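Local structure of glucose-6-phosphate isomerase (1ZZG) at residues D150-K162 with F169-K182. The protein probably catalyses the reversible isomerisation of glucose 6-phosphate to fructose 6-phosphate in glycolysis and gluconeogenesis. Sequence-based numbering, arbitrary orientation.
Sequences DWRRHLVVTTDPK and FAEREGLKAFAIPK
Glu173 bends at chi2 (-64°) while Arg152, with CG beside its own backbone N, runs extended from CG to NE (chi2 -171°), and the two side chains meet at about a right angle. The guanidinium grips a single carboxylate oxygen side-on: Arg152 NE lies 3.2 Å and Arg152 NH2 3.1 Å from Glu173 OE1, which receives both N-H groups nearly along its C-O axis. The same carboxylate abuts the edge of the Trp151 ring, its OE1 3.6 Å from CZ2 of that indole, while Arg152 CG lies over the centre of one indole face. Further along, Leu175 CD1 packs 3.6 Å from Leu155 CD2, a methyl that also touches the edge of the Phe169 ring. Val157 CG2 continues the apolar layer to Ala170 of the helix. On the other face of the sheet, Val156 CG2 reaches the edge of the Phe178 ring, and helix 52-61 covers both residues.

Between these layers the two strands run parallel, 20° apart. Val157 is held through both its backbone N and its backbone O: its N donates to Lys176 O at 3.0 Å and its O accepts from Phe178 N at 2.7 Å. Thr159 repeats the pattern with Phe178 O and Ile180 N. At the N-terminal end of the pairing, a water bridges Leu155 O and Lys176 N. Strand 155-159, helix 165-173 and strand 176-179 thus form a beta-alpha-beta unit at the edge of the five-stranded parallel sheet, the architecture of a sugar isomerase (SIS) domain in the phosphoglucose isomerase family.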
loop_
_atom_site.group_PDB
_atom_site.type_symbol
_atom_site.label_atom_id
_atom_site.label_comp_id
_atom_site.label_asym_id
_atom_site.label_seq_id
_atom_site.Cartn_x
_atom_site.Cartn_y
_atom_site.Cartn_z
ATOM N N ASP A 150 -36.893 3.768 -7.103
ATOM C CA ASP A 150 -36.286 3.252 -5.892
ATOM C C ASP A 150 -34.797 3.576 -5.780
ATOM O O ASP A 150 -34.122 3.071 -4.887
ATOM C CB ASP A 150 -36.501 1.741 -5.817
ATOM C CG ASP A 150 -36.286 1.195 -4.424
ATOM O OD1 ASP A 150 -36.938 1.702 -3.485
ATOM O OD2 ASP A 150 -35.469 0.262 -4.270
ATOM N N TRP A 151 -34.283 4.422 -6.667
ATOM C CA TRP A 151 -32.864 4.759 -6.619
ATOM C C TRP A 151 -32.456 5.487 -5.340
ATOM O O TRP A 151 -31.402 5.206 -4.771
ATOM C CB TRP A 151 -32.447 5.600 -7.838
ATOM C CG TRP A 151 -32.956 7.022 -7.863
ATOM C CD1 TRP A 151 -34.122 7.467 -8.423
ATOM C CD2 TRP A 151 -32.295 8.184 -7.336
ATOM N NE1 TRP A 151 -34.225 8.829 -8.283
ATOM C CE2 TRP A 151 -33.120 9.298 -7.620
ATOM C CE3 TRP A 151 -31.085 8.392 -6.653
ATOM C CZ2 TRP A 151 -32.776 10.610 -7.243
ATOM C CZ3 TRP A 151 -30.742 9.696 -6.276
ATOM C CH2 TRP A 151 -31.586 10.787 -6.575
ATOM N N ARG A 152 -33.291 6.413 -4.883
ATOM C CA ARG A 152 -32.979 7.179 -3.679
ATOM C C ARG A 152 -32.608 6.340 -2.466
ATOM O O ARG A 152 -31.777 6.757 -1.658
ATOM C CB ARG A 152 -34.144 8.100 -3.321
ATOM C CG ARG A 152 -34.418 9.141 -4.388
ATOM C CD ARG A 152 -35.430 10.186 -3.946
ATOM N NE ARG A 152 -35.610 11.181 -4.998
ATOM C CZ ARG A 152 -36.305 10.969 -6.111
ATOM N NH1 ARG A 152 -36.899 9.799 -6.315
ATOM N NH2 ARG A 152 -36.375 11.916 -7.037
ATOM N N ARG A 153 -33.211 5.162 -2.332
ATOM C CA ARG A 153 -32.917 4.312 -1.188
ATOM C C ARG A 153 -31.518 3.713 -1.282
ATOM O O ARG A 153 -30.959 3.283 -0.273
ATOM C CB ARG A 153 -33.942 3.179 -1.076
ATOM C CG ARG A 153 -33.877 2.432 0.253
ATOM C CD ARG A 153 -34.811 1.224 0.305
ATOM N NE ARG A 153 -34.727 0.544 1.598
ATOM C CZ ARG A 153 -35.280 -0.637 1.869
ATOM N NH1 ARG A 153 -35.965 -1.290 0.939
ATOM N NH2 ARG A 153 -35.143 -1.171 3.074
ATOM N N HIS A 154 -30.960 3.688 -2.491
ATOM C CA HIS A 154 -29.637 3.110 -2.709
ATOM C C HIS A 154 -28.480 4.112 -2.637
ATOM O O HIS A 154 -27.329 3.757 -2.895
ATOM C CB HIS A 154 -29.615 2.379 -4.058
ATOM C CG HIS A 154 -30.500 1.172 -4.103
ATOM N ND1 HIS A 154 -30.006 -0.115 -4.139
ATOM C CD2 HIS A 154 -31.850 1.054 -4.083
ATOM C CE1 HIS A 154 -31.012 -0.972 -4.140
ATOM N NE2 HIS A 154 -32.142 -0.289 -4.104
ATOM N N LEU A 155 -28.786 5.360 -2.294
ATOM C CA LEU A 155 -27.761 6.394 -2.177
ATOM C C LEU A 155 -27.851 7.091 -0.822
ATOM O O LEU A 155 -28.878 7.680 -0.477
ATOM C CB LEU A 155 -27.904 7.435 -3.293
ATOM C CG LEU A 155 -26.923 8.613 -3.219
ATOM C CD1 LEU A 155 -25.495 8.104 -3.342
ATOM C CD2 LEU A 155 -27.226 9.609 -4.332
ATOM N N VAL A 156 -26.771 7.004 -0.053
ATOM C CA VAL A 156 -26.701 7.630 1.258
ATOM C C VAL A 156 -25.501 8.575 1.253
ATOM O O VAL A 156 -24.440 8.243 0.719
ATOM C CB VAL A 156 -26.561 6.564 2.374
ATOM C CG1 VAL A 156 -25.369 5.666 2.101
ATOM C CG2 VAL A 156 -26.438 7.240 3.731
ATOM N N VAL A 157 -25.670 9.753 1.843
ATOM C CA VAL A 157 -24.607 10.754 1.861
ATOM C C VAL A 157 -24.022 11.032 3.246
ATOM O O VAL A 157 -24.738 11.060 4.244
ATOM C CB VAL A 157 -25.127 12.088 1.263
ATOM C CG1 VAL A 157 -24.039 13.142 1.267
ATOM C CG2 VAL A 157 -25.621 11.855 -0.151
ATOM N N THR A 158 -22.707 11.233 3.292
ATOM C CA THR A 158 -22.002 11.549 4.533
ATOM C C THR A 158 -21.218 12.819 4.223
ATOM O O THR A 158 -20.258 12.788 3.452
ATOM C CB THR A 158 -21.031 10.415 4.927
ATOM O OG1 THR A 158 -21.776 9.213 5.169
ATOM C CG2 THR A 158 -20.246 10.793 6.173
ATOM N N THR A 159 -21.629 13.937 4.819
ATOM C CA THR A 159 -20.987 15.220 4.548
ATOM C C THR A 159 -21.260 16.234 5.668
ATOM O O THR A 159 -21.961 15.927 6.633
ATOM C CB THR A 159 -21.513 15.786 3.199
ATOM O OG1 THR A 159 -20.722 16.905 2.786
ATOM C CG2 THR A 159 -22.966 16.223 3.338
ATOM N N ASP A 160 -20.708 17.436 5.539
ATOM C CA ASP A 160 -20.925 18.481 6.544
ATOM C C ASP A 160 -22.428 18.605 6.800
ATOM O O ASP A 160 -23.236 18.441 5.888
ATOM C CB ASP A 160 -20.394 19.827 6.046
ATOM C CG ASP A 160 -20.465 20.910 7.108
ATOM O OD1 ASP A 160 -19.490 21.050 7.876
ATOM O OD2 ASP A 160 -21.503 21.610 7.183
ATOM N N PRO A 161 -22.824 18.905 8.044
ATOM C CA PRO A 161 -24.257 19.029 8.325
ATOM C C PRO A 161 -24.973 20.190 7.631
ATOM O O PRO A 161 -26.188 20.135 7.424
ATOM C CB PRO A 161 -24.296 19.151 9.846
ATOM C CG PRO A 161 -23.008 19.873 10.153
ATOM C CD PRO A 161 -22.019 19.170 9.252
ATOM N N LYS A 162 -24.229 21.224 7.250
ATOM C CA LYS A 162 -24.847 22.393 6.622
ATOM C C LYS A 162 -24.201 22.945 5.344
ATOM O O LYS A 162 -24.888 23.545 4.521
ATOM C CB LYS A 162 -24.946 23.527 7.653
ATOM C CG LYS A 162 -25.754 23.175 8.899
ATOM C CD LYS A 162 -25.785 24.324 9.894
ATOM C CE LYS A 162 -24.377 24.741 10.301
ATOM N NZ LYS A 162 -24.377 25.873 11.273
ATOM N N PHE A 169 -27.696 18.592 -2.121
ATOM C CA PHE A 169 -28.217 17.537 -2.988
ATOM C C PHE A 169 -29.025 16.503 -2.209
ATOM O O PHE A 169 -30.066 16.032 -2.670
ATOM C CB PHE A 169 -27.067 16.825 -3.706
ATOM C CG PHE A 169 -27.524 15.784 -4.687
ATOM C CD1 PHE A 169 -28.208 16.155 -5.842
ATOM C CD2 PHE A 169 -27.285 14.434 -4.454
ATOM C CE1 PHE A 169 -28.647 15.195 -6.753
ATOM C CE2 PHE A 169 -27.720 13.462 -5.359
ATOM C CZ PHE A 169 -28.403 13.847 -6.509
ATOM N N ALA A 170 -28.532 16.144 -1.030
ATOM C CA ALA A 170 -29.208 15.167 -0.192
ATOM C C ALA A 170 -30.561 15.704 0.277
ATOM O O ALA A 170 -31.551 14.971 0.304
ATOM C CB ALA A 170 -28.333 14.810 1.011
ATOM N N GLU A 171 -30.602 16.984 0.636
ATOM C CA GLU A 171 -31.845 17.592 1.104
ATOM C C GLU A 171 -32.845 17.773 -0.039
ATOM O O GLU A 171 -34.049 17.596 0.149
ATOM C CB GLU A 171 -31.553 18.936 1.782
ATOM C CG GLU A 171 -30.625 18.802 2.979
ATOM C CD GLU A 171 -30.395 20.111 3.715
ATOM O OE1 GLU A 171 -30.116 21.135 3.057
ATOM O OE2 GLU A 171 -30.479 20.108 4.962
ATOM N N ARG A 172 -32.338 18.117 -1.219
ATOM C CA ARG A 172 -33.180 18.299 -2.397
ATOM C C ARG A 172 -33.841 16.986 -2.815
ATOM O O ARG A 172 -35.027 16.949 -3.135
ATOM C CB ARG A 172 -32.341 18.826 -3.564
ATOM C CG ARG A 172 -33.050 18.787 -4.911
ATOM C CD ARG A 172 -32.057 18.880 -6.063
ATOM N NE ARG A 172 -32.697 18.799 -7.376
ATOM C CZ ARG A 172 -33.534 19.712 -7.864
ATOM N NH1 ARG A 172 -33.844 20.786 -7.150
ATOM N NH2 ARG A 172 -34.050 19.559 -9.078
ATOM N N GLU A 173 -33.064 15.909 -2.807
ATOM C CA GLU A 173 -33.551 14.597 -3.213
ATOM C C GLU A 173 -34.154 13.736 -2.107
ATOM O O GLU A 173 -34.682 12.656 -2.380
ATOM C CB GLU A 173 -32.421 13.819 -3.887
ATOM C CG GLU A 173 -31.929 14.427 -5.190
ATOM C CD GLU A 173 -32.999 14.446 -6.273
ATOM O OE1 GLU A 173 -34.030 13.756 -6.117
ATOM O OE2 GLU A 173 -32.802 15.148 -7.288
ATOM N N GLY A 174 -34.078 14.201 -0.865
ATOM C CA GLY A 174 -34.632 13.425 0.231
ATOM C C GLY A 174 -33.835 12.159 0.482
ATOM O O GLY A 174 -34.398 11.077 0.691
ATOM N N LEU A 175 -32.514 12.298 0.461
ATOM C CA LEU A 175 -31.619 11.170 0.679
ATOM C C LEU A 175 -31.216 11.071 2.140
ATOM O O LEU A 175 -31.147 12.080 2.844
ATOM C CB LEU A 175 -30.354 11.332 -0.165
ATOM C CG LEU A 175 -30.569 11.601 -1.654
ATOM C CD1 LEU A 175 -29.226 11.805 -2.331
ATOM C CD2 LEU A 175 -31.331 10.442 -2.283
ATOM N N LYS A 176 -30.951 9.853 2.600
ATOM C CA LYS A 176 -30.508 9.676 3.973
ATOM C C LYS A 176 -29.138 10.337 4.010
ATOM O O LYS A 176 -28.361 10.229 3.058
ATOM C CB LYS A 176 -30.358 8.199 4.322
ATOM C CG LYS A 176 -29.977 7.952 5.775
ATOM C CD LYS A 176 -31.107 8.366 6.712
ATOM C CE LYS A 176 -30.782 8.049 8.165
ATOM N NZ LYS A 176 -29.622 8.843 8.640
ATOM N N ALA A 177 -28.840 11.031 5.095
ATOM C CA ALA A 177 -27.551 11.695 5.192
ATOM C C ALA A 177 -27.013 11.664 6.610
ATOM O O ALA A 177 -27.759 11.788 7.584
ATOM C CB ALA A 177 -27.667 13.133 4.701
ATOM N N PHE A 178 -25.707 11.471 6.709
ATOM C CA PHE A 178 -25.029 11.437 7.987
ATOM C C PHE A 178 -24.089 12.624 7.992
ATOM O O PHE A 178 -23.673 13.097 6.935
ATOM C CB PHE A 178 -24.271 10.119 8.141
ATOM C CG PHE A 178 -25.160 8.951 8.457
ATOM C CD1 PHE A 178 -25.632 8.751 9.750
ATOM C CD2 PHE A 178 -25.527 8.052 7.462
ATOM C CE1 PHE A 178 -26.453 7.671 10.052
ATOM C CE2 PHE A 178 -26.347 6.966 7.748
ATOM C CZ PHE A 178 -26.811 6.774 9.046
ATOM N N ALA A 179 -23.748 13.099 9.184
ATOM C CA ALA A 179 -22.908 14.272 9.302
ATOM C C ALA A 179 -21.471 14.086 9.755
ATOM O O ALA A 179 -21.172 13.289 10.642
ATOM C CB ALA A 179 -23.589 15.280 10.228
ATOM N N ILE A 180 -20.582 14.832 9.112
ATOM C CA ILE A 180 -19.188 14.862 9.506
ATOM C C ILE A 180 -19.197 16.184 10.273
ATOM O O ILE A 180 -19.473 17.243 9.697
ATOM C CB ILE A 180 -18.231 14.985 8.308
ATOM C CG1 ILE A 180 -18.275 13.705 7.473
ATOM C CG2 ILE A 180 -16.806 15.246 8.809
ATOM C CD1 ILE A 180 -17.425 13.775 6.204
ATOM N N PRO A 181 -18.940 16.138 11.590
ATOM C CA PRO A 181 -18.935 17.357 12.402
ATOM C C PRO A 181 -18.058 18.464 11.823
ATOM O O PRO A 181 -16.969 18.213 11.309
ATOM C CB PRO A 181 -18.424 16.872 13.757
ATOM C CG PRO A 181 -18.882 15.451 13.801
ATOM C CD PRO A 181 -18.591 14.962 12.405
ATOM N N LYS A 182 -18.549 19.691 11.917
ATOM C CA LYS A 182 -17.820 20.849 11.421
ATOM C C LYS A 182 -16.378 20.879 11.934
ATOM O O LYS A 182 -15.443 21.129 11.169
ATOM C CB LYS A 182 -18.540 22.130 11.848
ATOM C CG LYS A 182 -17.862 23.404 11.371
ATOM C CD LYS A 182 -18.583 24.639 11.895
ATOM C CE LYS A 182 -17.907 25.908 11.401
ATOM N NZ LYS A 182 -18.519 27.132 11.994
HETATM O O HOH W 1 -31.157 7.574 1.022
HETATM O O HOH W 2 -17.906 18.874 8.148
HETATM O O HOH W 3 -28.887 21.907 6.257
#